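Local structure of antitoxin of toxin-antitoxin system VAPB (3ZVK) at the interface of chains A and B. The protein neutralises its cognate toxin VapC2, partially inhibiting that toxin's RNase activity, and binds a DNA fragment from the promoter of the pair. Coordinates in Å, arbitrary orientation; residue numbers count along the deposited sequence, not the author numbering. Chains: chain A/B, Antitoxin of toxin-antitoxin system VAPB.

The interface of chains A and B. Residues chain A 33, 36-39; chain B 23, 37-40.
A:Ile37 and B:Leu39 face each other where strand 36-41 of chain A runs antiparallel to the same strand of chain B, the two meeting edge to edge around the A:Val38–B:Val38 pair. Backbone bonds zip them together: the amide N of B:Leu39 gives to A:Ile37 O at 2.8 Å, almost straight at 175°, and A:Ile37 N returns a bond to B:Leu39 O at 3.0 Å. Further along, A:Leu39 and B:Ile37 repeat this reciprocal pairing, N to O in both directions.

The tighter packing is on the face that carries residues 37 and 39. CG1 of A:Ile37 stands between its own backbone N and carbonyl carbon (chi1 54°), a position from which it meets both B:Leu39 CB, at 4.0 Å, and B:Phe23. The phenyl ring offers its rim rather than its middle: CZ of B:Phe23 lies 3.9 Å from A:Ile37 CG1, and its CE1 packs against CD1 of A:Ile37. Next to this, the two Leu39 side chains, rising from the same face, lean together obliquely, with methyl CD1 of A:Leu39 against methyl CD2 of B:Leu39 at 3.8 Å.

On the opposite face the fit is sparser. The valines brush past each other, CG2 of A:Val38 reaching CB of B:Val38 at 4.1 Å. Beyond them B:Gln40 bends at chi2 (-47°), folding its amide over A:Gly36 so that NE2 donates to the backbone O of A:Leu33 at 3.1 Å. That oxygen lies close to the amide plane, although the donor is tilted from the carbonyl plane.

Together the backbone ladder and its apolar face join two SpoVT-AbrB (MazE-like) DNA-binding domains, forming part of the VapB–VapB contact that links toxin–antitoxin heterodimers.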
loop_
_atom_site.group_PDB
_atom_site.type_symbol
_atom_site.label_atom_id
_atom_site.label_comp_id
_atom_site.label_asym_id
_atom_site.label_seq_id
_atom_site.Cartn_x
_atom_site.Cartn_y
_atom_site.Cartn_z
ATOM N N LEU A 33 -14.877 10.958 -10.833
ATOM C CA LEU A 33 -16.237 10.454 -11.024
ATOM C C LEU A 33 -16.176 8.962 -10.780
ATOM O O LEU A 33 -15.653 8.218 -11.607
ATOM C CB LEU A 33 -16.828 10.808 -12.418
ATOM C CG LEU A 33 -18.333 10.492 -12.631
ATOM C CD1 LEU A 33 -19.208 11.381 -11.789
ATOM C CD2 LEU A 33 -18.737 10.692 -14.060
ATOM N N GLY A 36 -13.148 6.533 -11.559
ATOM C CA GLY A 36 -12.481 7.167 -12.688
ATOM C C GLY A 36 -12.455 8.684 -12.676
ATOM O O GLY A 36 -12.476 9.324 -11.613
ATOM N N ILE A 37 -12.359 9.270 -13.881
ATOM C CA ILE A 37 -12.184 10.714 -14.050
ATOM C C ILE A 37 -12.883 11.257 -15.280
ATOM O O ILE A 37 -13.096 10.524 -16.245
ATOM C CB ILE A 37 -10.655 11.107 -14.091
ATOM C CG1 ILE A 37 -9.881 10.294 -15.171
ATOM C CG2 ILE A 37 -9.995 11.039 -12.709
ATOM C CD1 ILE A 37 -8.470 10.773 -15.470
ATOM N N VAL A 38 -13.190 12.566 -15.255
ATOM C CA VAL A 38 -13.694 13.292 -16.383
ATOM C C VAL A 38 -12.539 14.227 -16.815
ATOM O O VAL A 38 -11.897 14.865 -15.968
ATOM C CB VAL A 38 -14.999 14.097 -16.085
ATOM C CG1 VAL A 38 -15.428 14.889 -17.309
ATOM C CG2 VAL A 38 -16.143 13.197 -15.616
ATOM N N LEU A 39 -12.256 14.277 -18.134
ATOM C CA LEU A 39 -11.306 15.209 -18.757
ATOM C C LEU A 39 -12.173 16.111 -19.616
ATOM O O LEU A 39 -13.026 15.638 -20.372
ATOM C CB LEU A 39 -10.247 14.511 -19.639
ATOM C CG LEU A 39 -9.452 13.311 -19.028
ATOM C CD1 LEU A 39 -8.591 12.673 -20.064
ATOM C CD2 LEU A 39 -8.579 13.743 -17.828
ATOM N N PHE B 23 -4.090 5.379 -12.494
ATOM C CA PHE B 23 -4.847 4.143 -12.581
ATOM C C PHE B 23 -3.922 2.990 -12.220
ATOM O O PHE B 23 -2.708 3.087 -12.394
ATOM C CB PHE B 23 -5.428 3.956 -13.997
ATOM C CG PHE B 23 -6.600 4.859 -14.315
ATOM C CD1 PHE B 23 -6.398 6.129 -14.851
ATOM C CD2 PHE B 23 -7.908 4.452 -14.054
ATOM C CE1 PHE B 23 -7.488 6.970 -15.130
ATOM C CE2 PHE B 23 -8.997 5.297 -14.340
ATOM C CZ PHE B 23 -8.779 6.541 -14.884
ATOM N N ILE B 37 -14.842 13.818 -21.870
ATOM C CA ILE B 37 -14.870 12.346 -21.867
ATOM C C ILE B 37 -14.721 11.780 -20.456
ATOM O O ILE B 37 -14.012 12.368 -19.625
ATOM C CB ILE B 37 -13.756 11.740 -22.797
ATOM C CG1 ILE B 37 -12.350 12.265 -22.453
ATOM C CG2 ILE B 37 -14.083 11.920 -24.284
ATOM C CD1 ILE B 37 -11.206 11.636 -23.218
ATOM N N VAL B 38 -15.337 10.620 -20.197
ATOM C CA VAL B 38 -15.160 9.938 -18.919
ATOM C C VAL B 38 -14.325 8.668 -19.106
ATOM O O VAL B 38 -14.508 7.933 -20.081
ATOM C CB VAL B 38 -16.419 9.831 -18.012
ATOM C CG1 VAL B 38 -17.661 10.324 -18.723
ATOM C CG2 VAL B 38 -16.620 8.446 -17.411
ATOM N N LEU B 39 -13.349 8.485 -18.217
ATOM C CA LEU B 39 -12.398 7.384 -18.227
ATOM C C LEU B 39 -12.652 6.516 -17.009
ATOM O O LEU B 39 -12.530 6.998 -15.888
ATOM C CB LEU B 39 -10.961 7.954 -18.168
ATOM C CG LEU B 39 -10.204 8.240 -19.471
ATOM C CD1 LEU B 39 -11.022 9.083 -20.453
ATOM C CD2 LEU B 39 -8.913 8.964 -19.163
ATOM N N GLN B 40 -13.001 5.250 -17.237
ATOM C CA GLN B 40 -13.283 4.252 -16.203
ATOM C C GLN B 40 -12.332 3.069 -16.317
ATOM O O GLN B 40 -12.088 2.573 -17.421
ATOM C CB GLN B 40 -14.761 3.745 -16.250
ATOM C CG GLN B 40 -15.809 4.689 -15.657
ATOM C CD GLN B 40 -15.470 5.273 -14.299
ATOM O OE1 GLN B 40 -15.128 4.578 -13.343
ATOM N NE2 GLN B 40 -15.572 6.571 -14.180
#